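Local coordinates for porin B (Pseudomonas putida, PDB 4GEY), which forms an outer-membrane beta-barrel channel for sugar uptake, probably carbohydrate-selective, and binds glucose, at residues Ser69-Leu74 against Thr96-Arg101; Gly100-Asn105 against Ser118-Trp123; Pro274-Gly279 against Lys362-Leu367. The protein carries 2 engineered substitutions. All blocks are in the same frame, centred on the assembly; numbering follows the deposited sequence.

Contact 1 (Ser69-Leu74 against Thr96-Arg101); sequences SDQFAL and TERSGR. With BGC (beta-D-glucopyranose), chain B; DMU (decyl-beta-D-maltopyranoside), chain N; C8E ((hydroxyethyloxy)tri(ethyloxy)octane), chain I.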
loop_
_atom_site.group_PDB
_atom_site.type_symbol
_atom_site.label_atom_id
_atom_site.label_comp_id
_atom_site.label_asym_id
_atom_site.label_seq_id
_atom_site.Cartn_x
_atom_site.Cartn_y
_atom_site.Cartn_z
ATOM N N SER A 69 -7.127 -6.946 13.109
ATOM C CA SER A 69 -7.526 -5.781 12.359
ATOM C C SER A 69 -8.241 -6.314 11.139
ATOM O O SER A 69 -7.881 -7.374 10.634
ATOM C CB SER A 69 -6.271 -5.032 11.939
ATOM O OG SER A 69 -6.496 -3.648 11.935
ATOM N N ASP A 70 -9.257 -5.608 10.662
ATOM C CA ASP A 70 -9.953 -6.058 9.457
ATOM C C ASP A 70 -10.536 -4.937 8.590
ATOM O O ASP A 70 -10.431 -3.749 8.918
ATOM C CB ASP A 70 -11.013 -7.126 9.781
ATOM C CG ASP A 70 -12.205 -6.584 10.576
ATOM O OD1 ASP A 70 -12.298 -5.361 10.817
ATOM O OD2 ASP A 70 -13.072 -7.408 10.963
ATOM N N GLN A 71 -11.160 -5.330 7.486
ATOM C CA GLN A 71 -11.708 -4.368 6.540
ATOM C C GLN A 71 -12.842 -5.000 5.755
ATOM O O GLN A 71 -12.744 -6.147 5.304
ATOM C CB GLN A 71 -10.612 -3.853 5.594
ATOM C CG GLN A 71 -11.067 -2.879 4.511
ATOM C CD GLN A 71 -9.950 -2.558 3.484
ATOM O OE1 GLN A 71 -9.185 -1.593 3.636
ATOM N NE2 GLN A 71 -9.865 -3.369 2.439
ATOM N N PHE A 72 -13.935 -4.258 5.638
ATOM C CA PHE A 72 -15.017 -4.616 4.738
ATOM C C PHE A 72 -15.005 -3.606 3.603
ATOM O O PHE A 72 -14.741 -2.423 3.821
ATOM C CB PHE A 72 -16.360 -4.558 5.458
ATOM C CG PHE A 72 -16.665 -5.775 6.296
ATOM C CD1 PHE A 72 -17.342 -6.862 5.748
ATOM C CD2 PHE A 72 -16.299 -5.822 7.640
ATOM C CE1 PHE A 72 -17.639 -7.989 6.524
ATOM C CE2 PHE A 72 -16.588 -6.933 8.414
ATOM C CZ PHE A 72 -17.263 -8.021 7.854
ATOM N N ALA A 73 -15.279 -4.061 2.389
ATOM C CA ALA A 73 -15.323 -3.153 1.248
ATOM C C ALA A 73 -16.584 -3.386 0.413
ATOM O O ALA A 73 -16.789 -4.464 -0.140
ATOM C CB ALA A 73 -14.068 -3.301 0.408
ATOM N N LEU A 74 -17.431 -2.368 0.335
ATOM C CA LEU A 74 -18.725 -2.481 -0.324
ATOM C C LEU A 74 -18.610 -1.735 -1.643
ATOM O O LEU A 74 -18.241 -0.565 -1.658
ATOM C CB LEU A 74 -19.803 -1.877 0.583
ATOM C CG LEU A 74 -21.314 -2.035 0.393
ATOM C CD1 LEU A 74 -21.881 -0.909 -0.439
ATOM C CD2 LEU A 74 -21.633 -3.371 -0.235
ATOM N N THR A 96 -15.587 1.679 2.495
ATOM C CA THR A 96 -14.906 0.734 3.374
ATOM C C THR A 96 -15.154 1.079 4.836
ATOM O O THR A 96 -15.412 2.235 5.172
ATOM C CB THR A 96 -13.367 0.655 3.103
ATOM O OG1 THR A 96 -12.756 1.939 3.276
ATOM C CG2 THR A 96 -13.085 0.175 1.695
ATOM N N GLU A 97 -15.130 0.065 5.695
ATOM C CA GLU A 97 -14.951 0.292 7.121
ATOM C C GLU A 97 -13.908 -0.688 7.628
ATOM O O GLU A 97 -13.864 -1.844 7.207
ATOM C CB GLU A 97 -16.253 0.204 7.924
ATOM C CG GLU A 97 -16.651 -1.199 8.347
ATOM C CD GLU A 97 -17.004 -1.295 9.826
ATOM O OE1 GLU A 97 -16.170 -0.878 10.662
ATOM O OE2 GLU A 97 -18.111 -1.796 10.148
ATOM N N ARG A 98 -13.047 -0.191 8.506
ATOM C CA ARG A 98 -11.957 -0.964 9.063
ATOM C C ARG A 98 -12.108 -0.975 10.573
ATOM O O ARG A 98 -12.629 -0.032 11.141
ATOM C CB ARG A 98 -10.636 -0.291 8.701
ATOM C CG ARG A 98 -10.283 -0.338 7.229
ATOM C CD ARG A 98 -9.005 0.422 6.992
ATOM N NE ARG A 98 -8.297 -0.033 5.806
ATOM C CZ ARG A 98 -7.004 0.177 5.596
ATOM N NH1 ARG A 98 -6.291 0.819 6.509
ATOM N NH2 ARG A 98 -6.424 -0.268 4.493
ATOM N N SER A 99 -11.642 -2.037 11.223
ATOM C CA SER A 99 -11.731 -2.156 12.677
ATOM C C SER A 99 -10.498 -2.836 13.221
ATOM O O SER A 99 -9.885 -3.659 12.539
ATOM C CB SER A 99 -12.943 -2.995 13.067
ATOM O OG SER A 99 -14.004 -2.170 13.488
ATOM N N GLY A 100 -10.139 -2.514 14.457
ATOM C CA GLY A 100 -9.121 -3.284 15.137
ATOM C C GLY A 100 -7.851 -2.561 15.514
ATOM O O GLY A 100 -7.734 -1.346 15.360
ATOM N N ARG A 101 -6.892 -3.338 16.013
ATOM C CA ARG A 101 -5.644 -2.814 16.544
ATOM C C ARG A 101 -4.437 -3.441 15.853
ATOM O O ARG A 101 -4.542 -4.517 15.257
ATOM C CB ARG A 101 -5.573 -3.081 18.050
ATOM C CG ARG A 101 -6.540 -2.265 18.887
ATOM C CD ARG A 101 -6.196 -2.374 20.359
ATOM N NE ARG A 101 -6.468 -3.715 20.868
ATOM C CZ ARG A 101 -6.267 -4.094 22.126
ATOM N NH1 ARG A 101 -5.785 -3.236 23.019
ATOM N NH2 ARG A 101 -6.551 -5.336 22.490
HETATM C C2 BGC B . -3.182 0.651 5.526
HETATM C C3 BGC B . -3.040 0.087 4.254
HETATM C C4 BGC B . -3.169 1.083 3.192
HETATM C C5 BGC B . -2.190 2.286 3.354
HETATM C C6 BGC B . -2.431 3.340 2.534
HETATM C C1 BGC B . -2.184 1.654 5.794
HETATM O O1 BGC B . -2.407 2.162 7.061
HETATM O O2 BGC B . -3.083 -0.414 6.527
HETATM O O3 BGC B . -4.044 -0.974 4.099
HETATM O O4 BGC B . -2.992 0.446 1.958
HETATM O O5 BGC B . -2.290 2.717 4.814
HETATM O O6 BGC B . -3.455 4.229 2.837
HETATM C C1 DMU N . -8.774 -9.678 21.228
HETATM C C2 DMU N . -8.588 -8.766 22.330
HETATM C C3 DMU N . -7.594 -9.140 23.363
HETATM C C4 DMU N . -6.300 -9.800 22.819
HETATM O O5 DMU N . -6.600 -10.641 21.564
HETATM C C6 DMU N . -7.548 -10.128 20.611
HETATM O O7 DMU N . -7.212 -7.977 24.139
HETATM O O16 DMU N . -7.816 -11.181 19.684
HETATM C C18 DMU N . -7.144 -11.244 18.439
HETATM C C19 DMU N . -7.343 -12.554 17.641
HETATM C C22 DMU N . -8.794 -12.904 17.188
HETATM C C25 DMU N . -8.937 -14.050 16.191
HETATM C C28 DMU N . -9.251 -13.753 14.738
HETATM C C31 DMU N . -9.109 -14.877 13.730
HETATM O O49 DMU N . -9.610 -9.044 20.174
HETATM O O55 DMU N . -9.891 -8.473 22.950
HETATM C C57 DMU N . -5.737 -10.628 23.729
HETATM O O61 DMU N . -4.582 -11.304 23.359
HETATM C C5 DMU N . -6.924 -6.714 26.087
HETATM C C7 DMU N . -5.505 -6.559 26.000
HETATM C C8 DMU N . -4.720 -7.575 26.747
HETATM C C9 DMU N . -5.313 -9.034 26.817
HETATM O O1 DMU N . -6.726 -9.125 26.177
HETATM C C10 DMU N . -7.385 -7.985 25.536
HETATM O O2 DMU N . -3.405 -7.629 26.253
HETATM O O3 DMU N . -7.621 -5.594 25.424
HETATM O O4 DMU N . -5.197 -5.226 26.495
HETATM C C11 DMU N . -5.356 -9.482 28.064
HETATM O O6 DMU N . -4.155 -9.619 28.733
HETATM C C2 C8E I . -16.707 -4.864 12.630
HETATM C C3 C8E I . -15.544 -5.623 13.264
HETATM C C4 C8E I . -15.981 -6.460 14.470
HETATM C C5 C8E I . -15.402 -7.873 14.395
HETATM C C6 C8E I . -16.386 -8.854 13.763
HETATM C C7 C8E I . -15.742 -9.670 12.641
HETATM C C8 C8E I . -16.749 -10.608 11.975
HETATM O O9 C8E I . -16.482 -10.798 10.595
HETATM C C10 C8E I . -15.908 -12.055 10.263
HETATM C C11 C8E I . -15.987 -12.289 8.746
HETATM O O12 C8E I . -15.273 -13.446 8.327
HETATM C C13 C8E I . -15.606 -13.882 7.015
HETATM C C14 C8E I . -15.262 -15.357 6.791
#
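Arg98 grips Gln71 side-on, NE and NH2 both donating to the single oxygen OE1; the shorter bond, NE to OE1, is 2.8 Å and fairly straight at 160°. The two side chains lie side by side, pointing the same way, and OE1 lies in the guanidinium plane. Gln71 CG stands anti to the backbone N (chi1 178°), next to Arg98 CG at 3.8 Å. Trp186 NE1 is a further donor to that oxygen. Held so, Arg98 extends NH2 to O3 of the bound glucose at 2.5 Å, while NH1 bonds to Gly124 O. An alanine in place of Arg98 would probably leave the sugar's O3 without this donor and Gln71 OE1 without two of its partners.

The backbones form an antiparallel pair of neighbouring strands in the porin barrel wall. Asp70 pairs with Ser99 and Phe72 with Glu97 through reciprocal N-H to O bonds, the straightest being Phe72 N to Glu97 O (2.9 Å, 171°).

Apolar contact is lighter. Ala73 CB meets Thr96 CG2 at 3.8 Å on the glucose-facing side. On the other side, detergent lies against Asp70, Phe72 and Ser99: C8E C3 is 3.7 Å from Ser99 CB.

Contact 2 (Gly100-Asn105 against Ser118-Trp123); sequences GRNLSN and SVQEVW. With BGC (beta-D-glucopyranose), chain B; DMU (decyl-beta-D-maltopyranoside), chain N.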
loop_
_atom_site.group_PDB
_atom_site.type_symbol
_atom_site.label_atom_id
_atom_site.label_comp_id
_atom_site.label_asym_id
_atom_site.label_seq_id
_atom_site.Cartn_x
_atom_site.Cartn_y
_atom_site.Cartn_z
ATOM N N GLY A 100 -10.139 -2.514 14.457
ATOM C CA GLY A 100 -9.121 -3.284 15.137
ATOM C C GLY A 100 -7.851 -2.561 15.514
ATOM O O GLY A 100 -7.734 -1.346 15.360
ATOM N N ARG A 101 -6.892 -3.338 16.013
ATOM C CA ARG A 101 -5.644 -2.814 16.544
ATOM C C ARG A 101 -4.437 -3.441 15.853
ATOM O O ARG A 101 -4.542 -4.517 15.257
ATOM C CB ARG A 101 -5.573 -3.081 18.050
ATOM C CG ARG A 101 -6.540 -2.265 18.887
ATOM C CD ARG A 101 -6.196 -2.374 20.359
ATOM N NE ARG A 101 -6.468 -3.715 20.868
ATOM C CZ ARG A 101 -6.267 -4.094 22.126
ATOM N NH1 ARG A 101 -5.785 -3.236 23.019
ATOM N NH2 ARG A 101 -6.551 -5.336 22.490
ATOM N N ASN A 102 -3.289 -2.770 15.961
ATOM C CA ASN A 102 -2.072 -3.154 15.252
ATOM C C ASN A 102 -0.946 -3.542 16.196
ATOM O O ASN A 102 -0.516 -2.727 17.015
ATOM C CB ASN A 102 -1.582 -1.992 14.385
ATOM C CG ASN A 102 -0.457 -2.397 13.442
ATOM O OD1 ASN A 102 0.188 -3.434 13.629
ATOM N ND2 ASN A 102 -0.236 -1.592 12.401
ATOM N N LEU A 103 -0.439 -4.766 16.038
ATOM C CA LEU A 103 0.723 -5.255 16.797
ATOM C C LEU A 103 1.944 -4.337 16.722
ATOM O O LEU A 103 2.632 -4.133 17.731
ATOM C CB LEU A 103 1.138 -6.638 16.301
ATOM C CG LEU A 103 1.307 -7.747 17.337
ATOM C CD1 LEU A 103 2.533 -8.596 17.013
ATOM C CD2 LEU A 103 1.348 -7.209 18.755
ATOM N N SER A 104 2.213 -3.815 15.524
ATOM C CA SER A 104 3.336 -2.916 15.294
ATOM C C SER A 104 3.370 -1.750 16.290
ATOM O O SER A 104 4.432 -1.369 16.793
ATOM C CB SER A 104 3.324 -2.377 13.856
ATOM O OG SER A 104 3.844 -3.319 12.940
ATOM N N ASN A 105 2.207 -1.186 16.585
ATOM C CA ASN A 105 2.153 -0.138 17.587
ATOM C C ASN A 105 2.225 -0.684 19.002
ATOM O O ASN A 105 2.980 -0.186 19.836
ATOM C CB ASN A 105 0.884 0.674 17.407
ATOM C CG ASN A 105 0.855 1.391 16.089
ATOM O OD1 ASN A 105 1.886 1.877 15.613
ATOM N ND2 ASN A 105 -0.315 1.446 15.473
ATOM N N SER A 118 4.519 -2.352 8.710
ATOM C CA SER A 118 3.459 -2.736 9.626
ATOM C C SER A 118 3.155 -4.205 9.413
ATOM O O SER A 118 3.116 -4.682 8.272
ATOM C CB SER A 118 2.201 -1.904 9.362
ATOM O OG SER A 118 1.055 -2.539 9.896
ATOM N N VAL A 119 2.940 -4.928 10.504
ATOM C CA VAL A 119 2.736 -6.369 10.414
ATOM C C VAL A 119 1.283 -6.714 10.140
ATOM O O VAL A 119 0.917 -7.884 10.044
ATOM C CB VAL A 119 3.216 -7.087 11.682
ATOM C CG1 VAL A 119 4.676 -6.806 11.881
ATOM C CG2 VAL A 119 2.417 -6.631 12.899
ATOM N N GLN A 120 0.455 -5.683 10.012
ATOM C CA GLN A 120 -0.939 -5.884 9.653
ATOM C C GLN A 120 -1.344 -4.812 8.652
ATOM O O GLN A 120 -1.956 -3.809 9.038
ATOM C CB GLN A 120 -1.839 -5.825 10.891
ATOM C CG GLN A 120 -1.685 -6.999 11.821
ATOM C CD GLN A 120 -2.187 -6.705 13.241
ATOM O OE1 GLN A 120 -1.411 -6.287 14.116
ATOM N NE2 GLN A 120 -3.483 -6.928 13.474
ATOM N N GLU A 121 -1.013 -5.031 7.376
ATOM C CA GLU A 121 -1.228 -4.019 6.328
ATOM C C GLU A 121 -2.640 -3.457 6.341
ATOM O O GLU A 121 -2.855 -2.314 5.994
ATOM C CB GLU A 121 -0.925 -4.573 4.922
ATOM C CG GLU A 121 -1.844 -5.718 4.439
ATOM C CD GLU A 121 -3.143 -5.236 3.795
ATOM O OE1 GLU A 121 -4.038 -6.069 3.522
ATOM O OE2 GLU A 121 -3.269 -4.026 3.523
ATOM N N VAL A 122 -3.620 -4.254 6.727
ATOM C CA VAL A 122 -4.979 -3.776 6.590
ATOM C C VAL A 122 -5.341 -2.690 7.625
ATOM O O VAL A 122 -6.346 -1.991 7.467
ATOM C CB VAL A 122 -5.977 -4.927 6.601
ATOM C CG1 VAL A 122 -6.300 -5.329 8.038
ATOM C CG2 VAL A 122 -7.210 -4.526 5.840
ATOM N N TRP A 123 -4.520 -2.543 8.669
ATOM C CA TRP A 123 -4.762 -1.527 9.693
ATOM C C TRP A 123 -4.306 -0.127 9.263
ATOM O O TRP A 123 -3.215 0.043 8.707
ATOM C CB TRP A 123 -4.040 -1.867 10.991
ATOM C CG TRP A 123 -4.302 -0.848 12.081
ATOM C CD1 TRP A 123 -5.295 -0.892 13.020
ATOM C CD2 TRP A 123 -3.575 0.365 12.341
ATOM N NE1 TRP A 123 -5.233 0.204 13.842
ATOM C CE2 TRP A 123 -4.187 0.994 13.448
ATOM C CE3 TRP A 123 -2.471 0.983 11.746
ATOM C CZ2 TRP A 123 -3.733 2.206 13.971
ATOM C CZ3 TRP A 123 -2.022 2.194 12.274
ATOM C CH2 TRP A 123 -2.646 2.784 13.369
HETATM C C2 BGC B . -3.182 0.651 5.526
HETATM C C3 BGC B . -3.040 0.087 4.254
HETATM C C4 BGC B . -3.169 1.083 3.192
HETATM C C5 BGC B . -2.190 2.286 3.354
HETATM C C6 BGC B . -2.431 3.340 2.534
HETATM C C1 BGC B . -2.184 1.654 5.794
HETATM O O1 BGC B . -2.407 2.162 7.061
HETATM O O2 BGC B . -3.083 -0.414 6.527
HETATM O O3 BGC B . -4.044 -0.974 4.099
HETATM O O4 BGC B . -2.992 0.446 1.958
HETATM O O5 BGC B . -2.290 2.717 4.814
HETATM O O6 BGC B . -3.455 4.229 2.837
HETATM C C1 DMU N . -8.774 -9.678 21.228
HETATM C C2 DMU N . -8.588 -8.766 22.330
HETATM C C3 DMU N . -7.594 -9.140 23.363
HETATM C C4 DMU N . -6.300 -9.800 22.819
HETATM O O5 DMU N . -6.600 -10.641 21.564
HETATM C C6 DMU N . -7.548 -10.128 20.611
HETATM O O7 DMU N . -7.212 -7.977 24.139
HETATM O O16 DMU N . -7.816 -11.181 19.684
HETATM C C18 DMU N . -7.144 -11.244 18.439
HETATM C C19 DMU N . -7.343 -12.554 17.641
HETATM C C22 DMU N . -8.794 -12.904 17.188
HETATM C C25 DMU N . -8.937 -14.050 16.191
HETATM C C28 DMU N . -9.251 -13.753 14.738
HETATM C C31 DMU N . -9.109 -14.877 13.730
HETATM O O49 DMU N . -9.610 -9.044 20.174
HETATM O O55 DMU N . -9.891 -8.473 22.950
HETATM C C57 DMU N . -5.737 -10.628 23.729
HETATM O O61 DMU N . -4.582 -11.304 23.359
HETATM C C5 DMU N . -6.924 -6.714 26.087
HETATM C C7 DMU N . -5.505 -6.559 26.000
HETATM C C8 DMU N . -4.720 -7.575 26.747
HETATM C C9 DMU N . -5.313 -9.034 26.817
HETATM O O1 DMU N . -6.726 -9.125 26.177
HETATM C C10 DMU N . -7.385 -7.985 25.536
HETATM O O2 DMU N . -3.405 -7.629 26.253
HETATM O O3 DMU N . -7.621 -5.594 25.424
HETATM O O4 DMU N . -5.197 -5.226 26.495
HETATM C C11 DMU N . -5.356 -9.482 28.064
HETATM O O6 DMU N . -4.155 -9.619 28.733
#
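Asn102 sits at the N-cap of helix 103-108 and uses the two ends of its amide differently. OD1 caps the helix by accepting from Ser104 N, with the donor well above the carbonyl plane; ND2 reaches across to the Ser118-Trp123 loop and donates a hydrogen bond to Ser118 OG at 3.0 Å. That hydroxyl also accepts from Gln120 N, which makes an ST turn, and a type I turn from Gln120 to Trp123 follows.

Two more bonds fix the start of the helix to the loop. Leu103 N donates to Gln120 OE1 at 2.6 Å in a nearly straight line (171°), and Val119 N donates to Ser104 OG at 3.1 Å, an oxygen also hydrogen-bonded to Gln115 OE1. Gln120 NE2 makes a weak bond to Arg101 O and another weak one to Glu51 O. Two of the loop's carbonyls meet the bound glucose: glucose O3 donates to Glu121 O and glucose O1 to Trp123 O, at 2.8 Å in the second case.

Packing is led by Trp123, whose CG is anti to the backbone N (chi1 -179°), which carries it to within 3.7 Å of Asn102 CB. Asn102 CB lies over one face, 3.8 Å from the centroid of the five-membered ring, a CH-pi contact. Leu103 CB meets Val119 CG2 at 3.6 Å. Asn105 crosses Trp123 at about a right angle, and its ND2 comes over the same face as Asn102 CB, 3.4 Å from CH2.

Contact 3 (Pro274-Gly279 against Lys362-Leu367); sequences PQALTG and KKRAEL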
loop_
_atom_site.group_PDB
_atom_site.type_symbol
_atom_site.label_atom_id
_atom_site.label_comp_id
_atom_site.label_asym_id
_atom_site.label_seq_id
_atom_site.Cartn_x
_atom_site.Cartn_y
_atom_site.Cartn_z
ATOM N N PRO A 274 21.331 24.343 11.987
ATOM C CA PRO A 274 20.686 23.083 12.373
ATOM C C PRO A 274 19.549 23.362 13.346
ATOM O O PRO A 274 19.804 23.896 14.419
ATOM C CB PRO A 274 21.819 22.310 13.063
ATOM C CG PRO A 274 23.089 22.946 12.557
ATOM C CD PRO A 274 22.745 24.392 12.403
ATOM N N GLN A 275 18.318 23.015 12.984
ATOM C CA GLN A 275 17.168 23.393 13.807
ATOM C C GLN A 275 17.174 22.777 15.223
ATOM O O GLN A 275 16.544 23.308 16.141
ATOM C CB GLN A 275 15.843 23.127 13.073
ATOM C CG GLN A 275 15.163 21.839 13.433
ATOM C CD GLN A 275 14.444 21.864 14.777
ATOM O OE1 GLN A 275 14.658 20.984 15.609
ATOM N NE2 GLN A 275 13.613 22.876 15.002
ATOM N N ALA A 276 17.866 21.654 15.389
ATOM C CA ALA A 276 18.001 21.018 16.698
ATOM C C ALA A 276 18.707 21.940 17.686
ATOM O O ALA A 276 18.528 21.809 18.897
ATOM C CB ALA A 276 18.770 19.725 16.570
ATOM N N LEU A 277 19.517 22.862 17.164
ATOM C CA LEU A 277 20.234 23.818 17.997
ATOM C C LEU A 277 19.438 25.086 18.248
ATOM O O LEU A 277 19.689 25.791 19.220
ATOM C CB LEU A 277 21.560 24.208 17.352
ATOM C CG LEU A 277 22.605 23.120 17.141
ATOM C CD1 LEU A 277 23.878 23.727 16.596
ATOM C CD2 LEU A 277 22.870 22.378 18.441
ATOM N N THR A 278 18.488 25.392 17.374
ATOM C CA THR A 278 17.827 26.687 17.464
ATOM C C THR A 278 16.407 26.612 17.988
ATOM O O THR A 278 15.969 27.492 18.715
ATOM C CB THR A 278 17.849 27.456 16.115
ATOM O OG1 THR A 278 16.704 27.110 15.323
ATOM C CG2 THR A 278 19.127 27.152 15.353
ATOM N N GLY A 279 15.685 25.568 17.607
ATOM C CA GLY A 279 14.294 25.446 17.998
ATOM C C GLY A 279 13.413 26.352 17.164
ATOM O O GLY A 279 12.228 26.527 17.461
ATOM N N LYS A 362 18.629 11.324 11.328
ATOM C CA LYS A 362 19.412 10.748 12.402
ATOM C C LYS A 362 20.360 11.792 12.985
ATOM O O LYS A 362 20.479 11.895 14.207
ATOM C CB LYS A 362 20.173 9.521 11.902
ATOM C CG LYS A 362 21.163 8.939 12.899
ATOM C CD LYS A 362 22.484 8.603 12.208
ATOM C CE LYS A 362 23.649 8.557 13.195
ATOM N NZ LYS A 362 24.976 8.642 12.505
ATOM N N LYS A 363 21.015 12.570 12.117
ATOM C CA LYS A 363 21.957 13.607 12.558
ATOM C C LYS A 363 21.266 14.619 13.459
ATOM O O LYS A 363 21.825 15.047 14.481
ATOM C CB LYS A 363 22.608 14.333 11.373
ATOM C CG LYS A 363 23.872 13.668 10.815
ATOM N N ARG A 364 20.045 14.988 13.080
ATOM C CA ARG A 364 19.247 15.912 13.869
ATOM C C ARG A 364 18.978 15.333 15.253
ATOM O O ARG A 364 18.991 16.055 16.265
ATOM C CB ARG A 364 17.922 16.217 13.171
ATOM C CG ARG A 364 17.027 17.119 13.998
ATOM C CD ARG A 364 15.829 17.661 13.243
ATOM N NE ARG A 364 14.953 18.376 14.171
ATOM C CZ ARG A 364 14.064 17.777 14.965
ATOM N NH1 ARG A 364 13.911 16.460 14.925
ATOM N NH2 ARG A 364 13.323 18.495 15.797
ATOM N N ALA A 365 18.724 14.027 15.291
ATOM C CA ALA A 365 18.421 13.365 16.544
ATOM C C ALA A 365 19.643 13.360 17.461
ATOM O O ALA A 365 19.530 13.586 18.670
ATOM C CB ALA A 365 17.944 11.951 16.292
ATOM N N GLU A 366 20.808 13.092 16.875
ATOM C CA GLU A 366 22.044 13.039 17.641
ATOM C C GLU A 366 22.276 14.392 18.296
ATOM O O GLU A 366 22.687 14.485 19.455
ATOM C CB GLU A 366 23.211 12.657 16.738
ATOM C CG GLU A 366 23.534 11.181 16.740
ATOM C CD GLU A 366 24.465 10.788 15.614
ATOM O OE1 GLU A 366 24.592 11.563 14.640
ATOM O OE2 GLU A 366 25.065 9.693 15.695
ATOM N N LEU A 367 21.968 15.439 17.539
ATOM C CA LEU A 367 22.023 16.806 18.024
ATOM C C LEU A 367 21.083 17.060 19.197
ATOM O O LEU A 367 21.489 17.657 20.198
ATOM C CB LEU A 367 21.683 17.755 16.887
ATOM C CG LEU A 367 22.775 18.742 16.492
ATOM C CD1 LEU A 367 24.146 18.091 16.621
ATOM C CD2 LEU A 367 22.507 19.196 15.066
#
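Gln275 OE1 takes two donors from one arginine: Arg364 NH2 at 2.8 Å and Arg364 NE at 3.0 Å. The grip is side-on, and both nitrogens reach the oxygen from the same face of its amide, well above the carbonyl plane. Seen from the arginine, OE1 lies close to the guanidinium plane. Amide and guanidinium planes stand 42° apart, and neither bond is straight; the N-H...O angle at NH2 is 145°. Arg364 reaches this far because its CG is anti to the backbone N (chi1 177°) and the chain stays extended out to NE. Gln275, by contrast, is bent at chi2, and its other amide end is held by Glu280 O, which limits the rotation of the group.

Beside this polar pair lies an apolar patch built around Leu367. Ala276 CB points toward the helix and touches Leu367 CB at 3.5 Å. Pro274 CB meets Leu367 CD2 at 3.8 Å, and Leu277, crossing Leu367 at about a right angle, brings CD2 to 4.1 Å from Leu367 CG. Ala276 CB also approaches Arg364 O.

The contact is at the protein surface, joining the short, weakly bonded turn of helix at 275-278 to the longer helix 359-372. Phe282 of strand 282-298 touches both Gln275 and Arg364, while Tyr267 packs on Pro274 and Leu367.

From the N terminus, contact 1 comes first: strand 66-79 turns back through the short helix 80-83 and pairs with strand 89-100, closing a loop of 21 residues. Contact 2 starts where that pairing ends, sharing Gly100 and Arg101, and its loop of 12 residues returns the chain from helix 103-108 to the same neighbourhood. The two touch, with Ser69 OG against Trp123 CB, and both reach the bound glucose, linking barrel wall to channel interior. Contact 3 follows later in series, its loop of 82 residues spanning several barrel strands; it joins two helical segments with its centre about 31 Å from that of contact 2. None of the loops encloses another.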